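PDB 5IYS: phytoene synthase from Enterococcus hirae, which probably joins two farnesyl diphosphate molecules to make dehydrosqualene, by the head-to-head condensation used by related squalene and phytoene synthases, and binds magnesium. Local coordinates for residues 46-51 and 90-95; 107-112 and 137-142; 242-247 and 280-285. All blocks are in the same frame, centred on the assembly; numbering follows the deposited sequence.

Interaction 1: residues 46-51 and 90-95; sequences YAVYAF and RALSVV. With FPS (S-[(2E,6E)-3,7,11-trimethyldodeca-2,6,10-trienyl] trihydrogen thiodiphosphate), chain H; FPS (S-[(2E,6E)-3,7,11-trimethyldodeca-2,6,10-trienyl] trihydrogen thiodiphosphate), chain G.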
loop_
_atom_site.group_PDB
_atom_site.type_symbol
_atom_site.label_atom_id
_atom_site.label_comp_id
_atom_site.label_asym_id
_atom_site.label_seq_id
_atom_site.Cartn_x
_atom_site.Cartn_y
_atom_site.Cartn_z
ATOM N N TYR A 46 5.071 -11.276 -3.271
ATOM C CA TYR A 46 6.395 -10.647 -3.211
ATOM C C TYR A 46 6.815 -10.089 -4.569
ATOM O O TYR A 46 7.515 -9.089 -4.627
ATOM C CB TYR A 46 7.423 -11.677 -2.702
ATOM C CG TYR A 46 7.074 -12.351 -1.385
ATOM C CD1 TYR A 46 6.276 -11.728 -0.438
ATOM C CD2 TYR A 46 7.672 -13.571 -1.038
ATOM C CE1 TYR A 46 5.951 -12.384 0.791
ATOM C CE2 TYR A 46 7.429 -14.170 0.201
ATOM C CZ TYR A 46 6.538 -13.600 1.081
ATOM O OH TYR A 46 6.303 -14.258 2.271
ATOM N N ALA A 47 6.534 -10.809 -5.652
ATOM C CA ALA A 47 6.838 -10.296 -6.978
ATOM C C ALA A 47 6.108 -8.975 -7.213
ATOM O O ALA A 47 6.648 -8.074 -7.855
ATOM C CB ALA A 47 6.444 -11.343 -8.071
ATOM N N VAL A 48 4.826 -8.927 -6.855
ATOM C CA VAL A 48 4.044 -7.702 -7.059
ATOM C C VAL A 48 4.575 -6.570 -6.193
ATOM O O VAL A 48 4.750 -5.458 -6.682
ATOM C CB VAL A 48 2.550 -7.914 -6.642
ATOM C CG1 VAL A 48 1.813 -6.559 -6.626
ATOM C CG2 VAL A 48 1.908 -8.850 -7.645
ATOM N N TYR A 49 4.980 -6.898 -4.969
ATOM C CA TYR A 49 5.636 -5.934 -4.090
ATOM C C TYR A 49 6.894 -5.346 -4.742
ATOM O O TYR A 49 7.101 -4.120 -4.742
ATOM C CB TYR A 49 6.049 -6.596 -2.767
ATOM C CG TYR A 49 6.664 -5.598 -1.811
ATOM C CD1 TYR A 49 8.031 -5.291 -1.880
ATOM C CD2 TYR A 49 5.850 -4.812 -0.999
ATOM C CE1 TYR A 49 8.554 -4.249 -1.107
ATOM C CE2 TYR A 49 6.367 -3.796 -0.217
ATOM C CZ TYR A 49 7.724 -3.521 -0.285
ATOM O OH TYR A 49 8.250 -2.488 0.474
ATOM N N ALA A 50 7.723 -6.231 -5.286
ATOM C CA ALA A 50 8.947 -5.818 -5.984
ATOM C C ALA A 50 8.682 -4.815 -7.111
ATOM O O ALA A 50 9.473 -3.900 -7.334
ATOM C CB ALA A 50 9.683 -7.053 -6.533
ATOM N N PHE A 51 7.702 -5.101 -7.953
ATOM C CA PHE A 51 7.346 -4.176 -9.022
ATOM C C PHE A 51 6.953 -2.824 -8.426
ATOM O O PHE A 51 7.494 -1.785 -8.832
ATOM C CB PHE A 51 6.217 -4.737 -9.880
ATOM C CG PHE A 51 5.584 -3.705 -10.782
ATOM C CD1 PHE A 51 4.585 -2.872 -10.292
ATOM C CD2 PHE A 51 6.034 -3.534 -12.091
ATOM C CE1 PHE A 51 3.980 -1.906 -11.116
ATOM C CE2 PHE A 51 5.435 -2.574 -12.938
ATOM C CZ PHE A 51 4.441 -1.735 -12.423
ATOM N N ARG A 90 10.290 -11.624 -14.853
ATOM C CA ARG A 90 10.220 -13.084 -15.025
ATOM C C ARG A 90 9.347 -13.726 -13.928
ATOM O O ARG A 90 8.472 -14.571 -14.213
ATOM C CB ARG A 90 11.614 -13.737 -15.052
ATOM C CG ARG A 90 12.366 -13.553 -16.411
ATOM C CD ARG A 90 13.665 -14.315 -16.426
ATOM N NE ARG A 90 14.468 -14.070 -15.234
ATOM C CZ ARG A 90 15.589 -13.352 -15.216
ATOM N NH1 ARG A 90 16.056 -12.843 -16.343
ATOM N NH2 ARG A 90 16.257 -13.164 -14.077
ATOM N N ALA A 91 9.516 -13.264 -12.692
ATOM C CA ALA A 91 8.629 -13.732 -11.606
ATOM C C ALA A 91 7.187 -13.324 -11.903
ATOM O O ALA A 91 6.265 -14.138 -11.780
ATOM C CB ALA A 91 9.078 -13.126 -10.249
ATOM N N LEU A 92 6.980 -12.076 -12.331
ATOM C CA LEU A 92 5.627 -11.660 -12.700
ATOM C C LEU A 92 5.019 -12.446 -13.842
ATOM O O LEU A 92 3.826 -12.749 -13.806
ATOM C CB LEU A 92 5.505 -10.156 -12.974
ATOM C CG LEU A 92 5.603 -9.221 -11.759
ATOM C CD1 LEU A 92 5.656 -7.805 -12.327
ATOM C CD2 LEU A 92 4.411 -9.449 -10.796
ATOM N N SER A 93 5.822 -12.838 -14.825
ATOM C CA SER A 93 5.307 -13.689 -15.896
ATOM C C SER A 93 4.738 -15.003 -15.361
ATOM O O SER A 93 3.710 -15.499 -15.836
ATOM C CB SER A 93 6.412 -14.009 -16.905
ATOM O OG SER A 93 5.850 -14.624 -18.054
ATOM N N VAL A 94 5.425 -15.625 -14.410
ATOM C CA VAL A 94 4.857 -16.818 -13.758
ATOM C C VAL A 94 3.537 -16.591 -13.021
ATOM O O VAL A 94 2.582 -17.380 -13.129
ATOM C CB VAL A 94 5.880 -17.447 -12.767
ATOM C CG1 VAL A 94 5.230 -18.601 -12.011
ATOM C CG2 VAL A 94 7.113 -17.925 -13.498
ATOM N N VAL A 95 3.448 -15.464 -12.312
ATOM C CA VAL A 95 2.200 -15.118 -11.653
ATOM C C VAL A 95 1.073 -14.918 -12.670
ATOM O O VAL A 95 -0.037 -15.431 -12.482
ATOM C CB VAL A 95 2.369 -13.878 -10.730
ATOM C CG1 VAL A 95 1.089 -13.630 -9.962
ATOM C CG2 VAL A 95 3.536 -14.090 -9.712
HETATM C C1 FPS H . 4.353 3.531 -0.033
HETATM S S1 FPS H . 3.546 5.069 0.282
HETATM C C2 FPS H . 4.427 3.301 -1.522
HETATM C C3 FPS H . 3.375 3.018 -2.311
HETATM C C4 FPS H . 1.951 2.992 -1.820
HETATM C C5 FPS H . 3.645 2.765 -3.777
HETATM C C6 FPS H . 4.279 1.393 -4.004
HETATM C C7 FPS H . 3.528 0.315 -3.242
HETATM C C8 FPS H . 4.177 -0.598 -2.505
HETATM C C10 FPS H . 3.332 -1.588 -1.738
HETATM C C9 FPS H . 5.676 -0.575 -2.371
HETATM C C11 FPS H . 3.066 -2.865 -2.504
HETATM C C12 FPS H . 2.602 -3.824 -1.416
HETATM C C13 FPS H . 2.204 -5.090 -1.643
HETATM C C14 FPS H . 2.178 -5.713 -3.005
HETATM C C15 FPS H . 1.752 -5.907 -0.475
HETATM P PA FPS H . 5.185 6.282 0.395
HETATM O O1A FPS H . 5.909 6.251 -0.899
HETATM O O2A FPS H . 4.686 7.785 0.687
HETATM O O3A FPS H . 5.988 5.879 1.743
HETATM P PB FPS H . 7.405 5.161 1.873
HETATM O O1B FPS H . 8.294 6.176 2.539
HETATM O O2B FPS H . 8.013 4.760 0.547
HETATM O O3B FPS H . 7.183 3.925 2.720
HETATM C C1 FPS G . 2.972 0.845 2.197
HETATM S S1 FPS G . 4.285 0.080 1.323
HETATM C C2 FPS G . 1.755 0.417 1.399
HETATM C C3 FPS G . 0.667 1.181 1.200
HETATM C C4 FPS G . 0.570 2.551 1.803
HETATM C C5 FPS G . -0.510 0.676 0.388
HETATM C C6 FPS G . -0.345 -0.731 -0.185
HETATM C C7 FPS G . -1.707 -1.238 -0.616
HETATM C C8 FPS G . -2.069 -2.526 -0.482
HETATM C C10 FPS G . -3.406 -2.934 -1.063
HETATM C C9 FPS G . -1.182 -3.573 0.148
HETATM C C11 FPS G . -4.250 -3.591 0.033
HETATM C C12 FPS G . -5.526 -4.178 -0.546
HETATM C C13 FPS G . -5.671 -5.464 -0.942
HETATM C C14 FPS G . -6.999 -5.939 -1.471
HETATM C C15 FPS G . -4.548 -6.463 -0.841
HETATM P PA FPS G . 5.981 -0.086 2.490
HETATM O O1A FPS G . 6.816 -1.211 2.063
HETATM O O2A FPS G . 6.776 1.258 2.066
HETATM O O3A FPS G . 5.752 0.021 4.066
HETATM P PB FPS G . 5.747 1.524 4.681
HETATM O O1B FPS G . 7.111 1.889 5.199
HETATM O O2B FPS G . 4.644 1.468 5.712
HETATM O O3B FPS G . 5.389 2.594 3.672
#
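The rings of Phe51 and Tyr49 serve different neighbours in this helix pair. Phe51 meets Leu92 through CB, 4.0 Å from CD1 of Leu92, and the same methyl approaches the ring itself obliquely. Tyr49 borders the bound substrate analogues: O1A of the chain G ligand lies at its edge, in the ring plane, and the prenyl tail of the chain H ligand approaches obliquely, with C12 3.4 Å from Tyr49 CD2. Its hydroxyl donates to that O1A over a very short 2.5 Å, a length to be read with caution, and is also hydrogen-bonded to Arg53.

Helices 39-60 and 87-98 meet through small aliphatic groups, their segments running at 133°. Ala47 CB is 3.9 Å from Ala91 CB and equally close to Leu92 CD2, with Val95 CG2 at 4.3 Å. Val48 divides its branches: CG1, anti to the backbone N (chi1 170°), packs 3.7 Å from C14 of the chain H ligand, whereas CG2 turns to Leu92 CD2.

Chemically, then, helix 39-60 is two-sided. Its seam with helix 87-98 depends on buried van der Waals packing, while Val48 and Tyr49 line the prenyl-diphosphate site, where one tyrosine side chain offers ring carbon to a tail and its hydroxyl to the thiodiphosphate.

Interaction 2: residues 107-112 and 137-142; sequences FDMLTG and GSVGLM. With FPS (S-[(2E,6E)-3,7,11-trimethyldodeca-2,6,10-trienyl] trihydrogen thiodiphosphate), chain G; FPS (S-[(2E,6E)-3,7,11-trimethyldodeca-2,6,10-trienyl] trihydrogen thiodiphosphate), chain H.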
loop_
_atom_site.group_PDB
_atom_site.type_symbol
_atom_site.label_atom_id
_atom_site.label_comp_id
_atom_site.label_asym_id
_atom_site.label_seq_id
_atom_site.Cartn_x
_atom_site.Cartn_y
_atom_site.Cartn_z
ATOM N N PHE A 107 -0.372 -0.363 -14.759
ATOM C CA PHE A 107 -0.233 0.870 -15.525
ATOM C C PHE A 107 -0.679 2.046 -14.640
ATOM O O PHE A 107 -0.027 3.081 -14.587
ATOM C CB PHE A 107 -1.143 0.770 -16.765
ATOM C CG PHE A 107 -0.524 0.070 -17.939
ATOM C CD1 PHE A 107 0.527 0.660 -18.644
ATOM C CD2 PHE A 107 -1.026 -1.142 -18.380
ATOM C CE1 PHE A 107 1.087 0.022 -19.755
ATOM C CE2 PHE A 107 -0.538 -1.745 -19.535
ATOM C CZ PHE A 107 0.549 -1.187 -20.196
ATOM N N ASP A 108 -1.788 1.871 -13.926
ATOM C CA ASP A 108 -2.270 2.879 -12.980
ATOM C C ASP A 108 -1.220 3.278 -11.929
ATOM O O ASP A 108 -1.119 4.445 -11.576
ATOM C CB ASP A 108 -3.588 2.434 -12.306
ATOM C CG ASP A 108 -4.773 2.404 -13.268
ATOM O OD1 ASP A 108 -4.661 3.041 -14.344
ATOM O OD2 ASP A 108 -5.841 1.796 -12.946
ATOM N N MET A 109 -0.556 2.305 -11.309
ATOM C CA MET A 109 0.557 2.584 -10.409
ATOM C C MET A 109 1.628 3.489 -11.048
ATOM O O MET A 109 2.068 4.456 -10.427
ATOM C CB MET A 109 1.173 1.257 -9.918
ATOM C CG MET A 109 2.478 1.355 -9.087
ATOM S SD MET A 109 2.270 2.360 -7.608
ATOM C CE MET A 109 1.555 1.207 -6.419
ATOM N N LEU A 110 2.064 3.182 -12.266
ATOM C CA LEU A 110 3.130 3.997 -12.866
ATOM C C LEU A 110 2.591 5.419 -13.095
ATOM O O LEU A 110 3.326 6.384 -13.006
ATOM C CB LEU A 110 3.586 3.394 -14.191
ATOM C CG LEU A 110 4.120 1.966 -13.991
ATOM C CD1 LEU A 110 4.847 1.498 -15.247
ATOM C CD2 LEU A 110 5.058 1.938 -12.794
ATOM N N THR A 111 1.307 5.542 -13.424
ATOM C CA THR A 111 0.721 6.855 -13.720
ATOM C C THR A 111 0.656 7.675 -12.442
ATOM O O THR A 111 0.927 8.886 -12.443
ATOM C CB THR A 111 -0.734 6.675 -14.216
ATOM O OG1 THR A 111 -0.711 6.004 -15.477
ATOM C CG2 THR A 111 -1.447 8.018 -14.343
ATOM N N GLY A 112 0.352 7.004 -11.329
ATOM C CA GLY A 112 0.340 7.680 -10.048
ATOM C C GLY A 112 1.741 8.091 -9.632
ATOM O O GLY A 112 1.961 9.212 -9.152
ATOM N N GLY A 137 -4.832 1.976 -4.066
ATOM C CA GLY A 137 -5.972 1.142 -4.470
ATOM C C GLY A 137 -5.628 0.233 -5.646
ATOM O O GLY A 137 -6.067 -0.927 -5.705
ATOM N N SER A 138 -4.726 0.698 -6.511
ATOM C CA SER A 138 -4.281 -0.133 -7.624
ATOM C C SER A 138 -3.588 -1.409 -7.151
ATOM O O SER A 138 -3.687 -2.468 -7.801
ATOM C CB SER A 138 -3.359 0.656 -8.571
ATOM O OG SER A 138 -2.246 1.170 -7.835
ATOM N N VAL A 139 -2.801 -1.275 -6.092
ATOM C CA VAL A 139 -2.117 -2.434 -5.499
ATOM C C VAL A 139 -3.120 -3.505 -5.062
ATOM O O VAL A 139 -2.948 -4.697 -5.296
ATOM C CB VAL A 139 -1.258 -2.045 -4.272
ATOM C CG1 VAL A 139 -0.560 -3.300 -3.709
ATOM C CG2 VAL A 139 -0.147 -1.062 -4.700
ATOM N N GLY A 140 -4.206 -3.084 -4.450
ATOM C CA GLY A 140 -5.284 -4.033 -4.140
ATOM C C GLY A 140 -5.754 -4.774 -5.377
ATOM O O GLY A 140 -5.941 -5.998 -5.365
ATOM N N LEU A 141 -5.918 -4.033 -6.473
ATOM C CA LEU A 141 -6.342 -4.672 -7.703
ATOM C C LEU A 141 -5.309 -5.603 -8.303
ATOM O O LEU A 141 -5.669 -6.595 -8.943
ATOM C CB LEU A 141 -6.770 -3.608 -8.715
ATOM C CG LEU A 141 -7.952 -2.761 -8.235
ATOM C CD1 LEU A 141 -8.531 -2.002 -9.431
ATOM C CD2 LEU A 141 -9.000 -3.660 -7.603
ATOM N N MET A 142 -4.026 -5.238 -8.220
ATOM C CA MET A 142 -2.985 -6.166 -8.639
ATOM C C MET A 142 -3.084 -7.500 -7.920
ATOM O O MET A 142 -2.868 -8.555 -8.535
ATOM C CB MET A 142 -1.587 -5.596 -8.363
ATOM C CG MET A 142 -1.301 -4.299 -9.057
ATOM S SD MET A 142 0.304 -3.667 -8.448
ATOM C CE MET A 142 0.096 -1.968 -8.974
HETATM C C1 FPS G . 2.972 0.845 2.197
HETATM S S1 FPS G . 4.285 0.080 1.323
HETATM C C2 FPS G . 1.755 0.417 1.399
HETATM C C3 FPS G . 0.667 1.181 1.200
HETATM C C4 FPS G . 0.570 2.551 1.803
HETATM C C5 FPS G . -0.510 0.676 0.388
HETATM C C6 FPS G . -0.345 -0.731 -0.185
HETATM C C7 FPS G . -1.707 -1.238 -0.616
HETATM C C8 FPS G . -2.069 -2.526 -0.482
HETATM C C10 FPS G . -3.406 -2.934 -1.063
HETATM C C9 FPS G . -1.182 -3.573 0.148
HETATM C C11 FPS G . -4.250 -3.591 0.033
HETATM C C12 FPS G . -5.526 -4.178 -0.546
HETATM C C13 FPS G . -5.671 -5.464 -0.942
HETATM C C14 FPS G . -6.999 -5.939 -1.471
HETATM C C15 FPS G . -4.548 -6.463 -0.841
HETATM P PA FPS G . 5.981 -0.086 2.490
HETATM O O1A FPS G . 6.816 -1.211 2.063
HETATM O O2A FPS G . 6.776 1.258 2.066
HETATM O O3A FPS G . 5.752 0.021 4.066
HETATM P PB FPS G . 5.747 1.524 4.681
HETATM O O1B FPS G . 7.111 1.889 5.199
HETATM O O2B FPS G . 4.644 1.468 5.712
HETATM O O3B FPS G . 5.389 2.594 3.672
HETATM C C1 FPS H . 4.353 3.531 -0.033
HETATM S S1 FPS H . 3.546 5.069 0.282
HETATM C C2 FPS H . 4.427 3.301 -1.522
HETATM C C3 FPS H . 3.375 3.018 -2.311
HETATM C C4 FPS H . 1.951 2.992 -1.820
HETATM C C5 FPS H . 3.645 2.765 -3.777
HETATM C C6 FPS H . 4.279 1.393 -4.004
HETATM C C7 FPS H . 3.528 0.315 -3.242
HETATM C C8 FPS H . 4.177 -0.598 -2.505
HETATM C C10 FPS H . 3.332 -1.588 -1.738
HETATM C C9 FPS H . 5.676 -0.575 -2.371
HETATM C C11 FPS H . 3.066 -2.865 -2.504
HETATM C C12 FPS H . 2.602 -3.824 -1.416
HETATM C C13 FPS H . 2.204 -5.090 -1.643
HETATM C C14 FPS H . 2.178 -5.713 -3.005
HETATM C C15 FPS H . 1.752 -5.907 -0.475
HETATM P PA FPS H . 5.185 6.282 0.395
HETATM O O1A FPS H . 5.909 6.251 -0.899
HETATM O O2A FPS H . 4.686 7.785 0.687
HETATM O O3A FPS H . 5.988 5.879 1.743
HETATM P PB FPS H . 7.405 5.161 1.873
HETATM O O1B FPS H . 8.294 6.176 2.539
HETATM O O2B FPS H . 8.013 4.760 0.547
HETATM O O3B FPS H . 7.183 3.925 2.720
#
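A backbone hydrogen bond of 2.8 Å runs from Met142 N to Ser138 O, and the side chains of both residues lie against Met109 of the neighbouring helix. The hydroxyl of Ser138 stays with its own helix: OG is hydrogen-bonded to the carbonyl of Tyr134, and Met109 CB is 4.0 Å from it. Beside it, the CB atoms of Asp108 and Ser138 meet at 4.1 Å, while the carboxylate of Asp108 finds its partner in the hydroxyl of Tyr133.

Met109 carries most of the packing. Its CG is anti to the backbone N (chi1 173°), and further bends fold the rest of the chain, whose CE methyl presses on Val139 CG2 at 3.3 Å, tighter than usual van der Waals contact. The extended chain of Met142 crosses Met109 at about a right angle and brings CE to 3.5 Å from Met109 CB. Two methionines thus fill the seam from different directions, one curled and one straight.

Both helices also line the prenyl pocket. Met109 CE touches C6 of the chain H ligand at 3.6 Å. Val139 CG1 touches both tails, 3.6 Å from C8 of chain G and 3.7 Å from C14 of chain H. Gly140, with no side chain, lets the chain G tail pass close to its backbone.

The segments of helices 104-116 and 125-143 run nearly antiparallel, at 161°. Helix 39-60 packs against both, through Phe51 and Ala55 on Leu110 and through Val48 and Cys52 on Met142, and helix 65-80 touches Phe107 and Leu110, through Leu75 and Leu76 on the former and Glu72 and Leu75 on the latter.

Interaction 3: residues 242-247 and 280-285; sequences LASAAF and KEVKSY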
loop_
_atom_site.group_PDB
_atom_site.type_symbol
_atom_site.label_atom_id
_atom_site.label_comp_id
_atom_site.label_asym_id
_atom_site.label_seq_id
_atom_site.Cartn_x
_atom_site.Cartn_y
_atom_site.Cartn_z
ATOM N N LEU A 242 -4.398 -11.471 4.710
ATOM C CA LEU A 242 -4.885 -10.176 4.280
ATOM C C LEU A 242 -5.368 -9.335 5.462
ATOM O O LEU A 242 -5.116 -8.140 5.544
ATOM C CB LEU A 242 -6.035 -10.379 3.281
ATOM C CG LEU A 242 -6.760 -9.098 2.872
ATOM C CD1 LEU A 242 -5.888 -8.141 2.118
ATOM C CD2 LEU A 242 -8.030 -9.456 2.064
ATOM N N ALA A 243 -6.177 -9.921 6.345
ATOM C CA ALA A 243 -6.560 -9.221 7.563
ATOM C C ALA A 243 -5.381 -8.786 8.426
ATOM O O ALA A 243 -5.353 -7.669 8.970
ATOM C CB ALA A 243 -7.548 -10.105 8.360
ATOM N N SER A 244 -4.373 -9.651 8.558
ATOM C CA SER A 244 -3.129 -9.254 9.237
ATOM C C SER A 244 -2.513 -7.991 8.639
ATOM O O SER A 244 -2.157 -7.037 9.363
ATOM C CB SER A 244 -2.088 -10.389 9.242
ATOM O OG SER A 244 -2.596 -11.471 9.989
ATOM N N ALA A 245 -2.378 -7.968 7.319
ATOM C CA ALA A 245 -1.808 -6.778 6.695
ATOM C C ALA A 245 -2.626 -5.538 7.071
ATOM O O ALA A 245 -2.065 -4.487 7.415
ATOM C CB ALA A 245 -1.704 -6.929 5.180
ATOM N N ALA A 246 -3.953 -5.651 6.992
ATOM C CA ALA A 246 -4.822 -4.546 7.319
ATOM C C ALA A 246 -4.642 -4.108 8.791
ATOM O O ALA A 246 -4.601 -2.911 9.058
ATOM C CB ALA A 246 -6.311 -4.924 7.005
ATOM N N PHE A 247 -4.738 -5.054 9.738
ATOM C CA PHE A 247 -4.704 -4.703 11.164
ATOM C C PHE A 247 -3.341 -4.135 11.552
ATOM O O PHE A 247 -3.244 -3.120 12.264
ATOM C CB PHE A 247 -4.971 -5.934 12.033
ATOM C CG PHE A 247 -6.436 -6.216 12.287
ATOM C CD1 PHE A 247 -7.303 -6.470 11.241
ATOM C CD2 PHE A 247 -6.870 -6.481 13.588
ATOM C CE1 PHE A 247 -8.649 -6.846 11.481
ATOM C CE2 PHE A 247 -8.177 -6.880 13.842
ATOM C CZ PHE A 247 -9.075 -7.043 12.784
ATOM N N LYS A 280 -3.008 -12.713 16.456
ATOM C CA LYS A 280 -3.944 -13.470 17.274
ATOM C C LYS A 280 -5.308 -12.796 17.273
ATOM O O LYS A 280 -6.324 -13.488 17.212
ATOM C CB LYS A 280 -3.451 -13.600 18.722
ATOM C CG LYS A 280 -2.218 -14.517 18.869
ATOM C CD LYS A 280 -1.788 -14.643 20.327
ATOM C CE LYS A 280 -0.887 -15.863 20.469
ATOM N NZ LYS A 280 0.448 -15.448 20.010
ATOM N N GLU A 281 -5.351 -11.468 17.407
ATOM C CA GLU A 281 -6.627 -10.779 17.273
ATOM C C GLU A 281 -7.287 -11.078 15.944
ATOM O O GLU A 281 -8.510 -11.091 15.863
ATOM C CB GLU A 281 -6.519 -9.260 17.388
ATOM C CG GLU A 281 -6.207 -8.750 18.768
ATOM C CD GLU A 281 -6.025 -7.243 18.795
ATOM O OE1 GLU A 281 -6.657 -6.544 17.971
ATOM O OE2 GLU A 281 -5.223 -6.769 19.632
ATOM N N VAL A 282 -6.492 -11.079 14.880
ATOM C CA VAL A 282 -7.019 -11.309 13.544
ATOM C C VAL A 282 -7.620 -12.705 13.485
ATOM O O VAL A 282 -8.751 -12.870 13.025
ATOM C CB VAL A 282 -5.912 -11.088 12.482
ATOM C CG1 VAL A 282 -6.144 -11.915 11.218
ATOM C CG2 VAL A 282 -5.823 -9.592 12.181
ATOM N N LYS A 283 -6.927 -13.667 14.089
ATOM C CA LYS A 283 -7.408 -15.040 14.066
ATOM C C LYS A 283 -8.741 -15.151 14.827
ATOM O O LYS A 283 -9.651 -15.827 14.344
ATOM C CB LYS A 283 -6.367 -16.006 14.622
ATOM C CG LYS A 283 -6.801 -17.466 14.562
ATOM C CD LYS A 283 -5.671 -18.409 14.910
ATOM C CE LYS A 283 -5.461 -18.470 16.410
ATOM N NZ LYS A 283 -4.661 -19.664 16.839
ATOM N N SER A 284 -8.892 -14.421 15.940
ATOM C CA SER A 284 -10.161 -14.402 16.656
ATOM C C SER A 284 -11.231 -13.724 15.809
ATOM O O SER A 284 -12.377 -14.177 15.774
ATOM C CB SER A 284 -10.063 -13.687 18.017
ATOM O OG SER A 284 -9.157 -14.374 18.853
ATOM N N TYR A 285 -10.872 -12.589 15.213
ATOM C CA TYR A 285 -11.792 -11.788 14.421
ATOM C C TYR A 285 -12.379 -12.554 13.231
ATOM O O TYR A 285 -13.587 -12.456 12.950
ATOM C CB TYR A 285 -11.115 -10.482 13.987
ATOM C CG TYR A 285 -11.878 -9.731 12.927
ATOM C CD1 TYR A 285 -12.993 -8.972 13.245
ATOM C CD2 TYR A 285 -11.496 -9.815 11.598
ATOM C CE1 TYR A 285 -13.706 -8.310 12.249
ATOM C CE2 TYR A 285 -12.213 -9.196 10.615
ATOM C CZ TYR A 285 -13.292 -8.427 10.943
ATOM O OH TYR A 285 -13.971 -7.821 9.920
#
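Segments 242-247 and 280-285 belong to helices whose local axes approach to 9.3 Å and run at 126° to each other, the CA atoms of Ser244 and Val282 being nearest each other across the segments. The pairing brings the C-terminal helix 272-287 onto helix 236-258 of the all-helical isoprenoid synthase fold.

Val282 and Phe247 carry most of the contact, and the two methyls of Val282 go to different partners. CG2 sits over one face of the Phe247 ring in a CH-pi contact, 3.5 Å from the ring centroid and 17° off the normal. CG1, anti to the backbone N, turns instead to Ala243 CB at 3.7 Å and to Ser244 OG at 3.8 Å. That hydroxyl has its polar partners elsewhere, in the carbonyl of Gln240 and the side-chain amide of Gln36, so toward Val282 it offers only packing.

Phe247 also meets Tyr285, the two rings lying obliquely, while OE1 of Glu281 stands at the Phe247 edge, 4.4 Å from CD2. Arg250 adds a cation-pi contact to the same phenyl ring. The carboxylate of Glu281 pairs with Arg274 and the Tyr285 hydroxyl with that of Tyr289. At the end of the phenyl ring, Phe247 CZ lies over one face of Tyr285, offset toward the rim and 3.9 Å from CD2.

Along the chain the three contacts come in series, each closing before the next opens. Interactions 1 and 2 are neighbours, with centres about 14 Å apart, joined where Val48 CG1 packs on Met142 SD and where Phe51 meets Met109 and Leu110; helices 87-98 and 104-116 also follow one another in sequence. Both touch both ligand molecules, so together they form part of the wall of the prenyl pocket. Interaction 3 lies about 25 Å from interaction 1 and about 24 Å from interaction 2, centre to centre, and across the chain's centre from the latter. Its helix 236-258 still reaches the ligand through Leu242, while helix 272-287 packs on other residues of that helix.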